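Local coordinates for periplasmic cell division protein (SufI) (PDB 6SYY), which probably oxidises its substrates with a set of bound copper ions, as a multicopper oxidase of a hyperthermophilic bacterium, at residues A[52-57]-A[90-96]; A[267-273]-A[309-315]; A[405-409]-A[514-520]; A[455-459]-A[493-497]. One frame throughout, in Å; residues are numbered along the deposited sequence. Where two conformers were deposited one is given.

Interaction 1 (A[52-57]-A[90-96]); sequences PGYFLF and EYNPVIF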
# COMPACT_ATOMS: atom_id res chain seq x y z
N PRO A 52 -2.44 -2.87 -15.80
CA PRO A 52 -3.19 -1.62 -15.84
C PRO A 52 -2.57 -0.64 -16.83
O PRO A 52 -1.38 -0.71 -17.14
CB PRO A 52 -3.09 -1.09 -14.40
CG PRO A 52 -2.72 -2.27 -13.57
CD PRO A 52 -1.88 -3.14 -14.46
N GLY A 53 -3.40 0.26 -17.34
CA GLY A 53 -2.89 1.37 -18.10
C GLY A 53 -2.06 2.29 -17.22
O GLY A 53 -2.06 2.21 -16.00
N TYR A 54 -1.32 3.18 -17.87
CA TYR A 54 -0.51 4.13 -17.13
C TYR A 54 -0.85 5.55 -17.57
O TYR A 54 -1.34 5.78 -18.68
CB TYR A 54 0.99 3.87 -17.32
CG TYR A 54 1.52 4.10 -18.71
CD1 TYR A 54 1.42 3.11 -19.69
CD2 TYR A 54 2.14 5.30 -19.05
CE1 TYR A 54 1.90 3.32 -20.96
CE2 TYR A 54 2.63 5.51 -20.32
CZ TYR A 54 2.51 4.52 -21.27
OH TYR A 54 3.00 4.73 -22.54
N PHE A 55 -0.59 6.49 -16.67
CA PHE A 55 -0.87 7.90 -16.94
C PHE A 55 0.31 8.72 -16.46
O PHE A 55 0.67 8.65 -15.28
CB PHE A 55 -2.16 8.35 -16.26
CG PHE A 55 -2.48 9.80 -16.48
CD1 PHE A 55 -2.86 10.25 -17.73
CD2 PHE A 55 -2.39 10.70 -15.44
CE1 PHE A 55 -3.15 11.59 -17.93
CE2 PHE A 55 -2.67 12.04 -15.64
CZ PHE A 55 -3.05 12.48 -16.88
N LEU A 56 0.92 9.46 -17.37
CA LEU A 56 2.02 10.35 -17.03
C LEU A 56 1.43 11.64 -16.47
O LEU A 56 0.98 12.51 -17.22
CB LEU A 56 2.89 10.61 -18.25
CG LEU A 56 3.27 9.33 -19.01
CD1 LEU A 56 4.08 9.65 -20.25
CD2 LEU A 56 4.04 8.38 -18.11
N PHE A 57 1.41 11.76 -15.16
CA PHE A 57 0.79 12.91 -14.51
C PHE A 57 1.59 14.16 -14.83
O PHE A 57 2.78 14.24 -14.47
CB PHE A 57 0.72 12.68 -13.01
CG PHE A 57 -0.51 13.24 -12.36
CD1 PHE A 57 -1.61 12.43 -12.12
CD2 PHE A 57 -0.57 14.58 -11.98
CE1 PHE A 57 -2.75 12.95 -11.51
CE2 PHE A 57 -1.70 15.10 -11.38
CZ PHE A 57 -2.79 14.28 -11.14
N GLU A 90 -9.11 6.37 -18.57
CA GLU A 90 -8.51 5.14 -18.10
C GLU A 90 -9.04 4.84 -16.71
O GLU A 90 -9.23 5.75 -15.90
CB GLU A 90 -6.98 5.23 -18.04
CG GLU A 90 -6.29 5.23 -19.40
CD GLU A 90 -4.80 5.45 -19.29
OE1 GLU A 90 -4.36 6.62 -19.33
OE2 GLU A 90 -4.06 4.45 -19.14
N TYR A 91 -9.29 3.56 -16.43
CA TYR A 91 -9.80 3.14 -15.13
C TYR A 91 -8.63 2.70 -14.25
O TYR A 91 -7.85 1.83 -14.65
CB TYR A 91 -10.82 2.02 -15.27
CG TYR A 91 -12.16 2.46 -15.84
CD1 TYR A 91 -12.49 3.80 -15.97
CD2 TYR A 91 -13.10 1.52 -16.24
CE1 TYR A 91 -13.72 4.19 -16.48
CE2 TYR A 91 -14.32 1.90 -16.76
CZ TYR A 91 -14.63 3.24 -16.88
OH TYR A 91 -15.85 3.61 -17.40
N ASN A 92 -8.53 3.29 -13.06
CA ASN A 92 -7.50 3.00 -12.07
C ASN A 92 -6.12 2.81 -12.69
O ASN A 92 -5.46 1.80 -12.44
CB ASN A 92 -7.85 1.75 -11.27
CG ASN A 92 -9.13 1.90 -10.49
OD1 ASN A 92 -9.51 3.01 -10.10
ND2 ASN A 92 -9.82 0.79 -10.25
N PRO A 93 -5.64 3.76 -13.50
CA PRO A 93 -4.34 3.58 -14.13
C PRO A 93 -3.21 3.67 -13.11
O PRO A 93 -3.38 4.16 -12.00
CB PRO A 93 -4.27 4.73 -15.13
CG PRO A 93 -5.09 5.80 -14.49
CD PRO A 93 -6.20 5.10 -13.77
N VAL A 94 -2.05 3.18 -13.51
CA VAL A 94 -0.84 3.43 -12.75
C VAL A 94 -0.41 4.86 -13.02
O VAL A 94 -0.13 5.23 -14.17
CB VAL A 94 0.27 2.43 -13.11
CG1 VAL A 94 1.58 2.85 -12.46
CG2 VAL A 94 -0.11 1.04 -12.65
N ILE A 95 -0.41 5.68 -11.99
CA ILE A 95 -0.03 7.08 -12.12
C ILE A 95 1.48 7.18 -12.00
O ILE A 95 2.07 6.67 -11.04
CB ILE A 95 -0.72 7.95 -11.06
CG1 ILE A 95 -2.23 7.95 -11.28
CG2 ILE A 95 -0.16 9.36 -11.08
CD1 ILE A 95 -3.00 8.73 -10.22
N PHE A 96 2.12 7.83 -12.97
CA PHE A 96 3.55 8.05 -12.92
C PHE A 96 3.84 9.49 -12.51
O PHE A 96 3.18 10.43 -12.98
CB PHE A 96 4.20 7.75 -14.28
CG PHE A 96 4.57 6.30 -14.45
CD1 PHE A 96 3.63 5.37 -14.87
CD2 PHE A 96 5.86 5.87 -14.20
CE1 PHE A 96 3.97 4.04 -15.03
CE2 PHE A 96 6.21 4.54 -14.35
CZ PHE A 96 5.26 3.62 -14.76
O HOH W 1 -5.97 1.04 -16.68

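Interaction 2 (A[267-273]-A[309-315]); sequences RGNQRMR and DASVNDV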
# COMPACT_ATOMS: atom_id res chain seq x y z
N ARG A 267 9.14 -23.44 -7.62
CA ARG A 267 9.57 -24.04 -8.88
C ARG A 267 9.68 -25.53 -8.61
O ARG A 267 10.73 -26.02 -8.18
CB ARG A 267 10.88 -23.43 -9.36
CG ARG A 267 11.48 -24.08 -10.60
CD ARG A 267 12.79 -23.41 -10.98
NE ARG A 267 13.37 -23.96 -12.20
CZ ARG A 267 14.54 -24.58 -12.26
NH1 ARG A 267 15.27 -24.73 -11.16
NH2 ARG A 267 14.99 -25.05 -13.42
N GLY A 268 8.59 -26.26 -8.83
CA GLY A 268 8.55 -27.66 -8.47
C GLY A 268 8.67 -27.86 -6.97
O GLY A 268 7.88 -27.31 -6.20
N ASN A 269 9.68 -28.63 -6.55
CA ASN A 269 9.90 -28.83 -5.12
C ASN A 269 10.34 -27.54 -4.45
O ASN A 269 9.69 -27.04 -3.53
CB ASN A 269 10.95 -29.92 -4.89
CG ASN A 269 10.51 -31.27 -5.42
OD1 ASN A 269 11.28 -31.97 -6.07
ND2 ASN A 269 9.27 -31.64 -5.13
N GLN A 270 11.45 -26.97 -4.92
CA GLN A 270 12.17 -25.94 -4.18
C GLN A 270 11.47 -24.59 -4.26
O GLN A 270 10.62 -24.33 -5.11
CB GLN A 270 13.60 -25.84 -4.70
CG GLN A 270 14.43 -27.10 -4.46
CD GLN A 270 15.74 -27.10 -5.24
OE1 GLN A 270 16.02 -26.17 -6.00
NE2 GLN A 270 16.54 -28.14 -5.05
N ARG A 271 11.84 -23.72 -3.31
CA ARG A 271 11.48 -22.30 -3.35
C ARG A 271 12.55 -21.55 -4.13
O ARG A 271 13.74 -21.67 -3.83
CB ARG A 271 11.37 -21.72 -1.94
CG ARG A 271 10.29 -22.31 -1.05
CD ARG A 271 10.23 -21.53 0.25
NE ARG A 271 9.08 -21.89 1.08
CZ ARG A 271 8.64 -21.15 2.09
NH1 ARG A 271 9.25 -20.00 2.38
NH2 ARG A 271 7.60 -21.54 2.81
N MET A 272 12.12 -20.77 -5.12
CA MET A 272 13.06 -19.97 -5.89
C MET A 272 13.50 -18.75 -5.09
O MET A 272 12.74 -18.18 -4.30
CB MET A 272 12.45 -19.54 -7.22
CG MET A 272 13.39 -18.76 -8.11
SD MET A 272 12.66 -18.40 -9.71
CE MET A 272 12.32 -20.06 -10.26
N ARG A 273 14.75 -18.35 -5.29
CA ARG A 273 15.25 -17.12 -4.68
C ARG A 273 14.74 -15.90 -5.43
O ARG A 273 14.44 -15.95 -6.63
CB ARG A 273 16.77 -17.11 -4.64
CG ARG A 273 17.48 -17.26 -5.99
CD ARG A 273 18.84 -16.58 -5.92
NE ARG A 273 19.83 -17.03 -6.89
CZ ARG A 273 19.76 -16.81 -8.20
NH1 ARG A 273 18.72 -16.19 -8.72
NH2 ARG A 273 20.73 -17.23 -8.99
N ASP A 309 16.99 -18.35 -13.56
CA ASP A 309 17.11 -19.52 -12.69
C ASP A 309 16.31 -20.70 -13.23
O ASP A 309 16.66 -21.85 -12.97
CB ASP A 309 16.60 -19.20 -11.28
CG ASP A 309 17.48 -18.21 -10.56
OD1 ASP A 309 18.51 -17.79 -11.12
OD2 ASP A 309 17.13 -17.85 -9.41
N ALA A 310 15.24 -20.42 -13.95
CA ALA A 310 14.32 -21.43 -14.45
C ALA A 310 14.69 -21.84 -15.87
O ALA A 310 15.41 -21.14 -16.58
CB ALA A 310 12.88 -20.91 -14.40
N SER A 311 14.17 -22.99 -16.28
CA SER A 311 14.33 -23.48 -17.63
C SER A 311 13.09 -23.15 -18.44
O SER A 311 12.00 -22.97 -17.89
CB SER A 311 14.57 -24.99 -17.65
OG SER A 311 15.64 -25.34 -16.79
N VAL A 312 13.26 -23.04 -19.76
CA VAL A 312 12.11 -22.90 -20.63
C VAL A 312 11.16 -24.06 -20.38
O VAL A 312 11.59 -25.21 -20.21
CB VAL A 312 12.55 -22.82 -22.10
CG1 VAL A 312 11.34 -22.72 -23.02
CG2 VAL A 312 13.48 -21.64 -22.30
N ASN A 313 9.87 -23.75 -20.31
CA ASN A 313 8.72 -24.63 -20.02
C ASN A 313 8.50 -24.80 -18.52
O ASN A 313 7.56 -25.50 -18.14
CB ASN A 313 8.83 -26.02 -20.66
CG ASN A 313 8.85 -25.96 -22.17
OD1 ASN A 313 8.28 -25.04 -22.77
ND2 ASN A 313 9.50 -26.93 -22.79
N ASP A 314 9.31 -24.19 -17.67
CA ASP A 314 9.02 -24.24 -16.24
C ASP A 314 7.80 -23.39 -15.92
O ASP A 314 7.52 -22.38 -16.57
CB ASP A 314 10.21 -23.74 -15.43
CG ASP A 314 11.33 -24.76 -15.34
OD1 ASP A 314 11.16 -25.88 -15.87
OD2 ASP A 314 12.38 -24.44 -14.74
N VAL A 315 7.05 -23.83 -14.91
CA VAL A 315 5.97 -23.04 -14.33
C VAL A 315 6.34 -22.72 -12.89
O VAL A 315 6.70 -23.62 -12.12
CB VAL A 315 4.61 -23.77 -14.41
CG1 VAL A 315 4.11 -23.77 -15.85
CG2 VAL A 315 4.74 -25.20 -13.90
O HOH W 2 5.50 -25.56 -9.88
O HOH W 3 15.10 -15.54 -8.92

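Interaction 3 (A[405-409]-A[514-520]); sequences MVFTI and HHDEGMM. With CU (copper (II) ion), chain B.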
# COMPACT_ATOMS: atom_id res chain seq x y z
N MET A 405 -14.84 -5.54 22.13
CA MET A 405 -14.88 -5.79 20.68
C MET A 405 -14.76 -4.51 19.87
O MET A 405 -15.35 -4.38 18.79
CB MET A 405 -16.15 -6.55 20.27
CG MET A 405 -16.28 -7.95 20.85
SD MET A 405 -17.58 -8.88 20.01
CE MET A 405 -18.93 -7.69 20.01
N VAL A 406 -13.99 -3.54 20.37
CA VAL A 406 -13.68 -2.32 19.63
C VAL A 406 -12.21 -2.02 19.85
O VAL A 406 -11.77 -1.83 20.99
CB VAL A 406 -14.54 -1.11 20.09
CG1 VAL A 406 -14.15 0.13 19.29
CG2 VAL A 406 -16.02 -1.41 19.94
N PHE A 407 -11.44 -1.98 18.76
CA PHE A 407 -10.00 -1.79 18.88
C PHE A 407 -9.67 -0.33 19.20
O PHE A 407 -10.26 0.59 18.62
CB PHE A 407 -9.29 -2.20 17.59
CG PHE A 407 -9.25 -3.68 17.37
CD1 PHE A 407 -8.65 -4.51 18.30
CD2 PHE A 407 -9.79 -4.24 16.22
CE1 PHE A 407 -8.60 -5.88 18.10
CE2 PHE A 407 -9.75 -5.61 16.02
CZ PHE A 407 -9.15 -6.43 16.96
N THR A 408 -8.72 -0.13 20.11
CA THR A 408 -8.39 1.19 20.61
C THR A 408 -6.92 1.52 20.35
O THR A 408 -6.08 0.63 20.20
CB THR A 408 -8.65 1.32 22.12
OG1 THR A 408 -7.79 0.42 22.83
CG2 THR A 408 -10.11 1.01 22.43
N ILE A 409 -6.64 2.82 20.32
CA ILE A 409 -5.29 3.35 20.25
C ILE A 409 -5.14 4.26 21.46
O ILE A 409 -5.77 5.32 21.53
CB ILE A 409 -5.04 4.12 18.94
CG1 ILE A 409 -5.21 3.19 17.74
CG2 ILE A 409 -3.65 4.72 18.94
CD1 ILE A 409 -5.17 3.92 16.40
N HIS A 514 -10.96 -2.15 10.56
CA HIS A 514 -10.48 -1.55 11.81
C HIS A 514 -10.47 -0.04 11.72
O HIS A 514 -10.99 0.66 12.59
CB HIS A 514 -9.07 -2.05 12.13
CG HIS A 514 -8.99 -3.50 12.47
ND1 HIS A 514 -7.80 -4.14 12.74
CD2 HIS A 514 -9.96 -4.45 12.58
CE1 HIS A 514 -8.03 -5.41 12.99
NE2 HIS A 514 -9.33 -5.63 12.90
N HIS A 515 -9.85 0.48 10.65
CA HIS A 515 -9.87 1.92 10.41
C HIS A 515 -11.29 2.45 10.35
O HIS A 515 -11.60 3.48 10.96
CB HIS A 515 -9.10 2.21 9.11
CG HIS A 515 -9.45 3.51 8.48
ND1 HIS A 515 -10.53 3.66 7.63
CD2 HIS A 515 -8.87 4.73 8.56
CE1 HIS A 515 -10.60 4.91 7.22
NE2 HIS A 515 -9.61 5.58 7.77
N ASP A 516 -12.19 1.74 9.65
CA ASP A 516 -13.56 2.22 9.51
C ASP A 516 -14.30 2.24 10.84
O ASP A 516 -15.11 3.14 11.09
CB ASP A 516 -14.32 1.36 8.50
CG ASP A 516 -14.11 1.82 7.06
OD1 ASP A 516 -13.59 2.94 6.87
OD2 ASP A 516 -14.48 1.07 6.14
N GLU A 517 -14.03 1.27 11.71
CA GLU A 517 -14.70 1.21 12.99
C GLU A 517 -13.97 2.00 14.08
O GLU A 517 -14.32 1.88 15.25
CB GLU A 517 -14.91 -0.24 13.41
CG GLU A 517 -13.66 -1.05 13.54
CD GLU A 517 -13.92 -2.53 13.37
OE1 GLU A 517 -15.04 -2.89 12.94
OE2 GLU A 517 -13.02 -3.34 13.67
N GLY A 518 -12.98 2.80 13.70
CA GLY A 518 -12.47 3.84 14.57
C GLY A 518 -11.03 3.71 15.02
O GLY A 518 -10.58 4.55 15.82
N MET A 519 -10.28 2.72 14.56
CA MET A 519 -8.88 2.56 14.92
C MET A 519 -8.04 3.60 14.19
O MET A 519 -7.23 3.25 13.33
CB MET A 519 -8.41 1.14 14.60
CG MET A 519 -7.15 0.73 15.31
SD MET A 519 -6.91 -1.05 15.33
CE MET A 519 -5.44 -1.17 16.36
N MET A 520 -8.22 4.87 14.53
CA MET A 520 -7.64 5.98 13.79
C MET A 520 -7.64 7.21 14.69
O MET A 520 -8.64 7.48 15.36
CB MET A 520 -8.44 6.22 12.51
CG MET A 520 -8.19 7.53 11.80
SD MET A 520 -9.16 7.62 10.28
CE MET A 520 -10.75 7.02 10.83
CU CU B . -6.09 -3.17 13.07
O HOH W 4 -11.85 0.71 16.39
O HOH W 5 -12.00 -1.46 16.11

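Interaction 4 (A[455-459]-A[493-497]); sequences IHGFQ and VDMSH. With CU (copper (II) ion), chain C.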
# COMPACT_ATOMS: atom_id res chain seq x y z
N ILE A 455 1.19 5.50 9.49
CA ILE A 455 1.17 6.93 9.81
C ILE A 455 1.22 7.70 8.50
O ILE A 455 1.89 7.28 7.55
CB ILE A 455 2.32 7.36 10.74
CG1 ILE A 455 3.68 7.05 10.10
CG2 ILE A 455 2.21 6.70 12.10
CD1 ILE A 455 4.85 7.62 10.88
N HIS A 456 0.49 8.80 8.45
CA HIS A 456 0.58 9.73 7.33
C HIS A 456 1.70 10.73 7.58
O HIS A 456 2.19 10.89 8.70
CB HIS A 456 -0.76 10.46 7.13
CG HIS A 456 -1.89 9.56 6.73
ND1 HIS A 456 -3.03 10.03 6.11
CD2 HIS A 456 -2.07 8.23 6.87
CE1 HIS A 456 -3.85 9.03 5.88
NE2 HIS A 456 -3.29 7.92 6.34
N GLY A 457 2.10 11.42 6.52
CA GLY A 457 3.02 12.54 6.63
C GLY A 457 4.50 12.24 6.49
O GLY A 457 5.24 13.04 5.93
N PHE A 458 4.95 11.10 7.02
CA PHE A 458 6.37 10.77 7.00
C PHE A 458 6.56 9.27 6.87
O PHE A 458 5.72 8.48 7.31
CB PHE A 458 7.09 11.25 8.27
CG PHE A 458 6.70 12.63 8.71
CD1 PHE A 458 7.39 13.73 8.25
CD2 PHE A 458 5.63 12.81 9.58
CE1 PHE A 458 7.02 15.01 8.64
CE2 PHE A 458 5.27 14.08 9.98
CZ PHE A 458 5.96 15.18 9.51
N GLN A 459 7.67 8.89 6.25
CA GLN A 459 8.11 7.51 6.36
C GLN A 459 8.91 7.32 7.64
O GLN A 459 9.31 8.29 8.30
CB GLN A 459 8.93 7.11 5.13
CG GLN A 459 8.12 7.01 3.85
CD GLN A 459 7.95 8.36 3.16
OE1 GLN A 459 8.65 9.32 3.47
NE2 GLN A 459 7.02 8.42 2.22
N VAL A 493 10.83 8.05 13.56
CA VAL A 493 10.24 9.00 12.62
C VAL A 493 10.97 10.33 12.75
O VAL A 493 11.02 10.91 13.85
CB VAL A 493 8.73 9.19 12.85
CG1 VAL A 493 8.06 9.72 11.59
CG2 VAL A 493 8.09 7.90 13.32
N ASP A 494 11.53 10.81 11.65
CA ASP A 494 12.06 12.17 11.58
C ASP A 494 10.94 13.05 11.06
O ASP A 494 10.65 13.08 9.86
CB ASP A 494 13.30 12.24 10.69
CG ASP A 494 13.87 13.65 10.59
OD1 ASP A 494 13.34 14.58 11.24
OD2 ASP A 494 14.87 13.83 9.86
N MET A 495 10.30 13.79 11.96
CA MET A 495 9.12 14.58 11.61
C MET A 495 9.52 16.00 11.19
O MET A 495 9.18 17.00 11.82
CB MET A 495 8.14 14.59 12.77
CG MET A 495 7.59 13.21 13.11
SD MET A 495 6.23 13.22 14.30
CE MET A 495 5.74 11.50 14.26
N SER A 496 10.25 16.06 10.08
CA SER A 496 10.70 17.30 9.48
C SER A 496 9.91 17.55 8.19
O SER A 496 9.87 16.68 7.31
CB SER A 496 12.20 17.26 9.20
OG SER A 496 12.71 18.54 8.85
N HIS A 497 9.28 18.71 8.09
CA HIS A 497 8.46 19.05 6.93
C HIS A 497 8.76 20.47 6.47
O HIS A 497 9.08 21.34 7.29
CB HIS A 497 6.96 18.90 7.22
CG HIS A 497 6.43 19.91 8.20
ND1 HIS A 497 6.10 21.20 7.84
CD2 HIS A 497 6.16 19.81 9.52
CE1 HIS A 497 5.66 21.85 8.89
NE2 HIS A 497 5.68 21.03 9.93
CU CU C . -4.65 6.47 5.80
O HOH W 6 11.47 9.99 9.10

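Interaction 1 (A[52-57]-A[90-96])
Strands 54-56 and 94-96 run parallel, with Y54 beside V94, F55 beside I95 and L56 beside F96. Four backbone bonds tie them. V94 N donates to G53 O, F55 N to V94 O (2.8 Å), F96 N to F55 O (2.8 Å) and F57 N to F96 O. Y54, L56, V94 and F96 share one face of the sheet. There Y54 CB meets the F96 ring at CE1, 3.8 Å away. CD2 of L56 packs on F96 CB at 3.9 Å, the two side chains crossing at a slant. F55 and I95 point to the other face. F57 lies alongside I95, its CD1 3.6 Å from I95 CG2, and its ring also stacks with F103. Ahead of strand 94-96, P93 CG touches F55 CB. E90 has CG anti to its carbonyl carbon (chi1 -72°), which sends the carboxylate to the 53-54 backbone. Its OE2 is 3.1 Å from Y54 O; both are acceptors, so this pair is not a bond. A water accepts from G53 N and donates to Y91 O. Strand 54-56 is outermost in this five-stranded sheet. It is thus an edge strand held by main-chain bonds, with apolar side chains packed on both faces.

Interaction 2 (A[267-273]-A[309-315])
R267 lays its guanidinium edge against the carboxylate of D314. NE and NH2 both grip one oxygen, side-on: NE to D314 OD2 is 2.8 Å, NH2 to D314 OD2 is 3.0 Å. OD2 lies close to the guanidinium plane, but the two flat groups are turned 51° apart. NE therefore meets OD2 from above the carboxylate plane, while NH2 comes nearly along the C-O axis. The R267 side chain is extended from CG to NE, with CG trans to the backbone N (chi1 175°), and this carries the charged end across to the 309-315 loop. D309 O sits over one face of the guanidinium, 3.5 Å from R267 CZ. A third donor, S311 N, reaches D314 OD2 at 2.8 Å inside a type II turn from S311 to D314. M272 CE touches A310 CB at 4.3 Å. R273 lies close to D309, but the modelled spacing of that pair is too short to be relied on. The contact joins the turn between strands 261-267 and 270-279 to the loop leading into strand 315-321, far from the copper sites. One oxygen closes the turn through S311 N and receives R267, which ties the arginine to the turn. The three donors probably stabilise the charge of D314.

Interaction 3 (A[405-409]-A[514-520])
F407 sets the edge of its ring on one face of the H514 imidazole. CE2 is its leading atom, 3.1 Å from H514 NE2 and displaced toward the rim of that ring. The centroids are 4.5 Å apart and the planes meet at 58°, an edge-to-face pair. H514 ND1 binds a copper ion at 2.0 Å, with H451 and C509 as further ligands. This is the ligand set of the type 1 (blue) copper of multicopper oxidases. M519 also packs on F407. In the conformer described, one of two modelled, M519 SD lies 3.5 Å from F407 CB and obliquely to the ring, a Met-aromatic contact. The side chain is extended, CG trans to the backbone N (chi1 -162°), which brings SD to 3.2 Å from the copper. A methionine near the metal is found in many such sites. I409 CD1 packs on M519 CG at 3.9 Å. Two waters bridge the segments, one from F407 O weakly to E517 O, one from F407 N weakly to the E517 carboxylate. A Schellman motif with G518 as its C-prime residue ends the helix. F407 thus lies on the H514 ring and M519 beside the copper, with I409 behind M519. The F407 contact and the copper bond probably limit rotation of the imidazole.

Interaction 4 (A[455-459]-A[493-497])
The F458 ring carries M495 on one face and the backbone of S496 at its edge. M495 CA stands 3.8 Å from the ring centroid and 17° off the normal, a CH-pi contact. The F458 and M495 side chains cross at about a right angle, and M495 CB lies 4.0 Å from F458 CZ. The sulfur is more distant: M495 SD is 5.2 Å from the F458 centroid and oblique to it, a Met-aromatic contact. S496 O lies in the ring plane, 3.6 Å from F458 CE1. At the base of the ring, V493 CG1 packs against F458 CB at 3.8 Å. I455 and V493 meet tip to tip, I455 CD1 being 3.9 Å from V493 CG1. CG1 of I455 sits between its backbone N and carbonyl carbon (chi1 59°), which directs CD1 at the valine. One water links the main chains, donating to Q459 O and accepting from D494 N at 2.7 Å. M495 is the centre of an inverse gamma turn. Y523 and V525 of strand 520-525 add to the packing round F458.

H456 faces the other way and binds a copper ion through NE2 at 2.1 Å; H161 and H508 bind the same ion. H456 ND1 is hydrogen-bonded to D129, which probably helps to orient the imidazole. I455, F458 and V493 thus form an apolar core behind a metal-binding loop. This is the setting of the trinuclear copper centre in a multicopper oxidase, where histidines from two cupredoxin domains converge on the copper ions.

How the interactions relate
From the N terminus, interaction 1 closes first, pairing 52-57 with 90-96 at the edge of a sheet whose other members include strands 117-120 and 154-160. Interaction 2 follows in series, closing the loop from 267-273 to 309-315 in the middle of the chain. Interaction 3 then spans the long loop from 405-409 to 514-520, and interaction 4, 455-459 with 493-497, is nested inside it. These two both lie in the C-terminal part, their nearest atoms about 7 Å apart. Interaction 3 borders the copper of H451, C509 and H514; interaction 4 adjoins the cluster of three coppers. Interaction 2 lies across the chain's centre from both, about 42 Å and 41 Å between centres.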